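Local coordinates for protein acetyltransferase, GNAT family (Listeria monocytogenes str. 4b, PDB 2OH1) that is a GNAT-family acetyltransferase that probably transfers the acetyl group of acetyl-coenzyme A to an acceptor substrate, at residues Ile58-Phe70 against Leu77-Asp89. Sequence-based numbering, arbitrary orientation. Where two conformers were deposited one is given.
Sequences IEQRIELGEVALF and LAGAMIIRKTPSD
Glu66 runs its side chain along the end of strand 77-84, and its atoms can be followed one by one past Ile83 O to Lys85. CB sits 3.2 Å from Ile83 O; CG, placed anti to the carbonyl carbon (chi1 -74°), and CD stay close to that oxygen as the extended chain heads for Lys85. OE2 takes the backbone N-H of Lys85 at 2.8 Å, from above the carboxylate plane, and also accepts from two waters, one bridging to Thr86 OG1. OE1, in the plane of the Arg61 guanidinium, accepts from both NE (2.7 Å) and NH2. That guanidinium, also salt-bridged to Asp54, lies flat on Arg84, with planes 10° apart and Arg84 NE 3.4 Å from Arg61 CZ; the nearby carboxylate probably offsets some of the like-charge cost.

Gly65, with positive phi and bonds from Gly65 N to Ile62 O and Glu66 N to Arg61 O, forms a Schellman motif after helix 58-63; strand 67-70 then pairs with 77-84 as an antiparallel hairpin within the mixed GNAT sheet. Ala68 N to Met81 O and Met81 N to Ala68 O are both 2.9 Å. Phe70 O accepts from Ala78 N and Gly79 N at a classic beta bulge. Leu69 CD2 packs 3.9 Å from Ala80 CB on one sheet face; on the other, the selenomethionine methyl CE of Met81 meets the Phe70 ring edge, 4.2 Å from CZ, where Met124 of helix 120-134 touches both side chains.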
ATOM      1  N   ILE A  58       4.571 -11.983   7.808  1.00 15.93           N
ATOM      2  CA  ILE A  58       3.180 -11.918   7.395  1.00 16.74           C
ATOM      3  C   ILE A  58       2.191 -12.226   8.519  1.00 13.96           C
ATOM      4  O   ILE A  58       1.108 -11.604   8.592  1.00 15.71           O
ATOM      5  CB  ILE A  58       2.943 -12.809   6.164  1.00 18.37           C
ATOM      6  CG1 ILE A  58       1.572 -12.527   5.547  1.00 19.40           C
ATOM      7  CG2 ILE A  58       3.244 -14.248   6.505  1.00 17.70           C
ATOM      8  CD1 ILE A  58       1.314 -11.046   5.146  1.00 25.28           C
ATOM      9  N   GLU A  59       2.550 -13.114   9.444  1.00 14.19           N
ATOM     10  CA  GLU A  59       1.599 -13.463  10.530  1.00 16.62           C
ATOM     11  C   GLU A  59       1.359 -12.248  11.412  1.00 15.45           C
ATOM     12  O   GLU A  59       0.219 -12.012  11.854  1.00 15.91           O
ATOM     13  CB  GLU A  59       2.064 -14.682  11.306  1.00 19.80           C
ATOM     14  CG  GLU A  59       2.066 -15.928  10.418  1.00 20.10           C
ATOM     15  CD  GLU A  59       2.394 -17.229  11.124  1.00 32.76           C
ATOM     16  OE1 GLU A  59       1.842 -17.467  12.226  1.00 42.47           O
ATOM     17  OE2 GLU A  59       3.167 -18.045  10.533  1.00 42.99           O
ATOM     18  N   GLN A  60       2.395 -11.473  11.677  0.50 14.02           N
ATOM     19  CA  GLN A  60       2.217 -10.310  12.525  0.50 14.95           C
ATOM     20  C   GLN A  60       1.527  -9.182  11.752  0.50 13.96           C
ATOM     21  O   GLN A  60       0.728  -8.427  12.320  0.50 15.26           O
ATOM     22  CB  GLN A  60       3.560  -9.848  13.103  0.50 14.52           C
ATOM     23  CG  GLN A  60       3.441  -8.730  14.098  0.50 18.17           C
ATOM     24  CD  GLN A  60       2.894  -9.201  15.454  0.50 16.92           C
ATOM     25  OE1 GLN A  60       2.686 -10.395  15.688  0.50 29.39           O
ATOM     26  NE2 GLN A  60       2.655  -8.244  16.347  0.50 36.66           N
ATOM     27  N   ARG A  61       1.781  -9.083  10.461  1.00 14.46           N
ATOM     28  CA  ARG A  61       0.957  -8.146   9.635  1.00 14.71           C
ATOM     29  C   ARG A  61      -0.551  -8.474   9.745  1.00 15.37           C
ATOM     30  O   ARG A  61      -1.383  -7.596   9.983  1.00 16.08           O
ATOM     31  CB  ARG A  61       1.331  -8.156   8.174  1.00 16.17           C
ATOM     32  CG  ARG A  61       2.736  -7.755   7.891  1.00 15.23           C
ATOM     33  CD  ARG A  61       2.957  -6.227   7.890  1.00 19.21           C
ATOM     34  NE  ARG A  61       3.120  -5.723   9.205  1.00 20.68           N
ATOM     35  CZ  ARG A  61       4.171  -5.913   9.993  1.00 19.05           C
ATOM     36  NH1 ARG A  61       5.242  -6.600   9.566  1.00 20.32           N
ATOM     37  NH2 ARG A  61       4.176  -5.390  11.212  1.00 21.39           N
ATOM     38  N   ILE A  62      -0.892  -9.747   9.639  1.00 14.10           N
ATOM     39  CA  ILE A  62      -2.283 -10.198   9.799  1.00 15.27           C
ATOM     40  C   ILE A  62      -2.819  -9.927  11.205  1.00 16.37           C
ATOM     41  O   ILE A  62      -3.905  -9.328  11.381  1.00 16.03           O
ATOM     42  CB  ILE A  62      -2.412 -11.689   9.363  1.00 15.12           C
ATOM     43  CG1 ILE A  62      -2.220 -11.865   7.892  1.00 15.40           C
ATOM     44  CG2 ILE A  62      -3.772 -12.267   9.800  1.00 15.64           C
ATOM     45  CD1 ILE A  62      -2.043 -13.309   7.493  1.00 18.36           C
ATOM     46  N   GLU A  63      -2.050 -10.258  12.232  1.00 14.75           N
ATOM     47  CA  GLU A  63      -2.462 -10.032  13.581  1.00 16.66           C
ATOM     48  C   GLU A  63      -2.762  -8.581  13.897  1.00 14.39           C
ATOM     49  O   GLU A  63      -3.696  -8.271  14.646  1.00 17.76           O
ATOM     50  CB  GLU A  63      -1.390 -10.488  14.512  1.00 18.40           C
ATOM     51  CG  GLU A  63      -1.787 -10.383  15.948  1.00 30.05           C
ATOM     52  CD  GLU A  63      -1.365 -11.590  16.681  1.00 50.11           C
ATOM     53  OE1 GLU A  63      -2.022 -12.641  16.483  1.00 53.67           O
ATOM     54  OE2 GLU A  63      -0.358 -11.485  17.413  1.00 59.24           O
ATOM     55  N   LEU A  64      -1.954  -7.701  13.345  1.00 14.47           N
ATOM     56  CA  LEU A  64      -2.089  -6.296  13.628  1.00 14.69           C
ATOM     57  C   LEU A  64      -3.082  -5.568  12.725  1.00 14.14           C
ATOM     58  O   LEU A  64      -3.316  -4.344  12.880  1.00 16.50           O
ATOM     59  CB  LEU A  64      -0.732  -5.633  13.440  1.00 15.43           C
ATOM     60  CG  LEU A  64       0.363  -6.045  14.432  1.00 17.65           C
ATOM     61  CD1 LEU A  64       1.727  -5.489  14.002  1.00 19.20           C
ATOM     62  CD2 LEU A  64      -0.022  -5.617  15.861  1.00 21.61           C
ATOM     63  N   GLY A  65      -3.736  -6.311  11.840  1.00 13.76           N
ATOM     64  CA  GLY A  65      -4.740  -5.703  10.973  1.00 14.84           C
ATOM     65  C   GLY A  65      -4.140  -4.781   9.913  1.00 15.87           C
ATOM     66  O   GLY A  65      -4.774  -3.775   9.518  1.00 17.86           O
ATOM     67  N   GLU A  66      -2.970  -5.165   9.430  1.00 15.16           N
ATOM     68  CA  GLU A  66      -2.218  -4.360   8.491  1.00 15.26           C
ATOM     69  C   GLU A  66      -2.292  -4.870   7.057  1.00 15.46           C
ATOM     70  O   GLU A  66      -1.538  -4.362   6.206  1.00 17.21           O
ATOM     71  CB  GLU A  66      -0.756  -4.259   8.983  1.00 16.33           C
ATOM     72  CG  GLU A  66      -0.659  -3.328  10.179  1.00 16.33           C
ATOM     73  CD  GLU A  66       0.720  -3.170  10.826  1.00 18.08           C
ATOM     74  OE1 GLU A  66       1.585  -4.052  10.656  1.00 19.55           O
ATOM     75  OE2 GLU A  66       0.976  -2.143  11.492  1.00 18.93           O
ATOM     76  N   VAL A  67      -3.088  -5.914   6.789  1.00 15.47           N
ATOM     77  CA  VAL A  67      -3.291  -6.419   5.456  1.00 14.50           C
ATOM     78  C   VAL A  67      -4.739  -6.305   5.066  1.00 16.01           C
ATOM     79  O   VAL A  67      -5.623  -6.887   5.713  1.00 15.38           O
ATOM     80  CB  VAL A  67      -2.872  -7.876   5.339  1.00 13.53           C
ATOM     81  CG1 VAL A  67      -2.981  -8.312   3.848  1.00 15.44           C
ATOM     82  CG2 VAL A  67      -1.451  -8.143   5.819  1.00 18.21           C
ATOM     83  N   ALA A  68      -5.036  -5.582   4.012  1.00 15.18           N
ATOM     84  CA  ALA A  68      -6.409  -5.442   3.499  1.00 14.04           C
ATOM     85  C   ALA A  68      -6.517  -6.176   2.187  1.00 14.53           C
ATOM     86  O   ALA A  68      -5.612  -6.052   1.343  1.00 13.95           O
ATOM     87  CB  ALA A  68      -6.747  -3.986   3.303  1.00 15.25           C
ATOM     88  N   LEU A  69      -7.573  -6.979   2.011  1.00 14.00           N
ATOM     89  CA  LEU A  69      -7.810  -7.776   0.845  1.00 12.76           C
ATOM     90  C   LEU A  69      -9.020  -7.233   0.099  1.00 15.29           C
ATOM     91  O   LEU A  69     -10.019  -6.878   0.695  1.00 14.57           O
ATOM     92  CB  LEU A  69      -8.119  -9.207   1.284  1.00 11.18           C
ATOM     93  CG  LEU A  69      -6.990  -9.868   2.108  1.00 13.42           C
ATOM     94  CD1 LEU A  69      -7.439 -11.343   2.451  1.00 16.09           C
ATOM     95  CD2 LEU A  69      -5.654  -9.795   1.414  1.00 15.93           C
ATOM     96  N   PHE A  70      -8.935  -7.271  -1.222  1.00 13.56           N
ATOM     97  CA  PHE A  70      -9.945  -6.684  -2.140  1.00 13.31           C
ATOM     98  C   PHE A  70     -10.330  -7.831  -3.060  1.00 14.12           C
ATOM     99  O   PHE A  70      -9.480  -8.328  -3.815  1.00 13.21           O
ATOM    100  CB  PHE A  70      -9.335  -5.489  -2.891  1.00 14.38           C
ATOM    101  CG  PHE A  70      -8.962  -4.391  -1.973  1.00 13.08           C
ATOM    102  CD1 PHE A  70      -7.758  -4.439  -1.278  1.00 12.88           C
ATOM    103  CD2 PHE A  70      -9.841  -3.348  -1.752  1.00 15.65           C
ATOM    104  CE1 PHE A  70      -7.454  -3.435  -0.359  1.00 14.24           C
ATOM    105  CE2 PHE A  70      -9.508  -2.322  -0.807  1.00 15.72           C
ATOM    106  CZ  PHE A  70      -8.323  -2.403  -0.123  1.00 17.62           C
ATOM    107  N   LEU A  77      -9.186 -12.899  -5.596  1.00 18.40           N
ATOM    108  CA  LEU A  77      -8.397 -11.873  -4.943  1.00 16.19           C
ATOM    109  C   LEU A  77      -7.907 -10.905  -6.008  1.00 17.99           C
ATOM    110  O   LEU A  77      -7.061 -11.238  -6.828  1.00 19.89           O
ATOM    111  CB  LEU A  77      -7.202 -12.485  -4.228  1.00 16.74           C
ATOM    112  CG  LEU A  77      -6.345 -11.540  -3.367  1.00 16.69           C
ATOM    113  CD1 LEU A  77      -7.170 -10.769  -2.348  1.00 16.18           C
ATOM    114  CD2 LEU A  77      -5.135 -12.293  -2.696  1.00 17.14           C
ATOM    115  N   ALA A  78      -8.488  -9.706  -6.023  1.00 12.36           N
ATOM    116  CA  ALA A  78      -8.111  -8.632  -6.955  1.00 14.53           C
ATOM    117  C   ALA A  78      -6.933  -7.800  -6.540  1.00 15.96           C
ATOM    118  O   ALA A  78      -6.179  -7.308  -7.357  1.00 15.30           O
ATOM    119  CB  ALA A  78      -9.321  -7.680  -7.203  1.00 14.99           C
ATOM    120  N   GLY A  79      -6.783  -7.585  -5.238  1.00 14.05           N
ATOM    121  CA  GLY A  79      -5.666  -6.817  -4.733  1.00 16.33           C
ATOM    122  C   GLY A  79      -5.453  -7.026  -3.257  1.00 13.05           C
ATOM    123  O   GLY A  79      -6.345  -7.556  -2.549  1.00 13.31           O
ATOM    124  N   ALA A  80      -4.265  -6.660  -2.805  1.00 13.98           N
ATOM    125  CA  ALA A  80      -3.929  -6.677  -1.395  1.00 14.59           C
ATOM    126  C   ALA A  80      -3.057  -5.502  -1.090  1.00 15.30           C
ATOM    127  O   ALA A  80      -2.196  -5.150  -1.905  1.00 14.99           O
ATOM    128  CB  ALA A  80      -3.251  -8.005  -1.007  1.00 17.05           C
HETATM  129  N   MSE A  81      -3.230  -4.953   0.089  1.00 13.87           N
HETATM  130  CA  MSE A  81      -2.516  -3.804   0.528  1.00 15.00           C
HETATM  131  C   MSE A  81      -1.899  -4.042   1.904  1.00 16.31           C
HETATM  132  O   MSE A  81      -2.597  -4.491   2.817  1.00 14.56           O
HETATM  133  CB  MSE A  81      -3.456  -2.654   0.589  1.00 15.05           C
HETATM  134  CG  MSE A  81      -2.856  -1.371   1.077  1.00 15.95           C
HETATM  135 SE   MSE A  81      -3.953   0.210   0.890  0.75 16.39          SE
HETATM  136  CE  MSE A  81      -5.361  -0.362   1.989  1.00 17.26           C
ATOM    137  N   ILE A  82      -0.615  -3.708   2.009  0.50 14.37           N
ATOM    138  CA  ILE A  82       0.166  -3.764   3.223  0.50 13.76           C
ATOM    139  C   ILE A  82       0.300  -2.367   3.750  0.50 17.28           C
ATOM    140  O   ILE A  82       0.809  -1.411   3.116  0.50 14.38           O
ATOM    141  CB  ILE A  82       1.553  -4.430   3.005  0.50 14.31           C
ATOM    142  CG1 ILE A  82       1.406  -5.800   2.294  0.50 19.39           C
ATOM    143  CG2 ILE A  82       2.252  -4.557   4.369  0.50 21.15           C
ATOM    144  CD1 ILE A  82       0.318  -6.771   2.848  0.50 19.14           C
ATOM    145  N   ILE A  83      -0.169  -2.207   4.951  1.00 20.88           N
ATOM    146  CA  ILE A  83       0.172  -0.979   5.610  1.00 24.19           C
ATOM    147  C   ILE A  83       0.965  -1.178   6.897  1.00 25.43           C
ATOM    148  O   ILE A  83       1.154  -2.305   7.392  1.00 25.69           O
ATOM    149  CB  ILE A  83      -1.034  -0.222   5.908  1.00 24.52           C
ATOM    150  CG1 ILE A  83      -1.726  -0.785   7.139  1.00 25.49           C
ATOM    151  CG2 ILE A  83      -1.975  -0.162   4.718  1.00 25.61           C
ATOM    152  CD1 ILE A  83      -2.981   0.099   7.437  1.00 28.37           C
ATOM    153  N   ARG A  84       1.408  -0.080   7.440  1.00 22.25           N
ATOM    154  CA  ARG A  84       1.929  -0.107   8.771  1.00 18.82           C
ATOM    155  C   ARG A  84       1.109   0.928   9.540  1.00 21.11           C
ATOM    156  O   ARG A  84       0.991   2.079   9.079  1.00 21.97           O
ATOM    157  CB  ARG A  84       3.384   0.256   8.811  1.00 21.95           C
ATOM    158  CG  ARG A  84       4.281  -0.783   8.189  1.00 28.55           C
ATOM    159  CD  ARG A  84       3.986  -2.232   8.737  1.00 34.64           C
ATOM    160  NE  ARG A  84       5.199  -3.038   8.581  1.00 30.83           N
ATOM    161  CZ  ARG A  84       6.235  -3.020   9.399  1.00 22.07           C
ATOM    162  NH1 ARG A  84       6.233  -2.290  10.508  1.00 31.51           N
ATOM    163  NH2 ARG A  84       7.295  -3.742   9.117  1.00 28.87           N
ATOM    164  N   LYS A  85       0.496   0.529  10.649  1.00 18.73           N
ATOM    165  CA  LYS A  85      -0.323   1.461  11.441  1.00 17.06           C
ATOM    166  C   LYS A  85       0.480   2.322  12.417  1.00 17.25           C
ATOM    167  O   LYS A  85      -0.059   3.233  13.021  1.00 19.35           O
ATOM    168  CB  LYS A  85      -1.412   0.690  12.151  1.00 19.14           C
ATOM    169  CG  LYS A  85      -2.472   0.167  11.238  1.00 22.57           C
ATOM    170  CD  LYS A  85      -3.532  -0.371  12.159  1.00 33.26           C
ATOM    171  CE  LYS A  85      -4.364  -1.407  11.603  1.00 38.45           C
ATOM    172  NZ  LYS A  85      -5.184  -1.872  12.779  1.00 31.39           N
ATOM    173  N   THR A  86       1.780   2.002  12.543  1.00 18.75           N
ATOM    174  CA  THR A  86       2.806   2.757  13.213  1.00 16.71           C
ATOM    175  C   THR A  86       4.051   2.700  12.343  1.00 17.68           C
ATOM    176  O   THR A  86       4.231   1.728  11.656  1.00 20.09           O
ATOM    177  CB  THR A  86       3.089   2.147  14.627  1.00 20.40           C
ATOM    178  OG1 THR A  86       3.489   0.785  14.491  1.00 23.85           O
ATOM    179  CG2 THR A  86       1.790   2.188  15.487  1.00 20.33           C
ATOM    180  N   PRO A  87       4.902   3.713  12.432  1.00 17.16           N
ATOM    181  CA  PRO A  87       6.040   3.699  11.469  1.00 17.51           C
ATOM    182  C   PRO A  87       6.972   2.497  11.710  1.00 20.62           C
ATOM    183  O   PRO A  87       7.266   2.167  12.873  1.00 19.39           O
ATOM    184  CB  PRO A  87       6.759   4.995  11.768  1.00 19.09           C
ATOM    185  CG  PRO A  87       6.240   5.476  13.122  1.00 21.80           C
ATOM    186  CD  PRO A  87       4.882   4.919  13.264  1.00 18.89           C
ATOM    187  N   SER A  88       7.360   1.833  10.629  1.00 18.40           N
ATOM    188  CA  SER A  88       8.485   0.878  10.725  1.00 19.78           C
ATOM    189  C   SER A  88       9.767   1.645  11.080  1.00 16.74           C
ATOM    190  O   SER A  88       9.805   2.912  11.163  1.00 18.02           O
ATOM    191  CB  SER A  88       8.664   0.135   9.432  1.00 18.65           C
ATOM    192  OG  SER A  88       9.454   0.945   8.531  1.00 17.44           O
ATOM    193  N   ASP A  89      10.866   0.922  11.275  0.50 19.74           N
ATOM    194  CA  ASP A  89      12.158   1.576  11.567  0.50 16.95           C
ATOM    195  C   ASP A  89      12.641   2.444  10.366  0.50 16.80           C
ATOM    196  O   ASP A  89      13.317   3.473  10.539  0.50 17.62           O
ATOM    197  CB  ASP A  89      13.221   0.508  11.934  0.50 19.30           C
ATOM    198  CG  ASP A  89      12.817  -0.343  13.153  0.50 21.90           C
ATOM    199  OD1 ASP A  89      12.169   0.226  14.078  0.50 29.79           O
ATOM    200  OD2 ASP A  89      13.168  -1.569  13.180  0.50 15.90           O
TER
HETATM  201  O   HOH W   1       1.353  -1.439  14.076  1.00 29.91           O
HETATM  202  O   HOH W   2       3.353  -1.722  12.182  1.00 47.92           O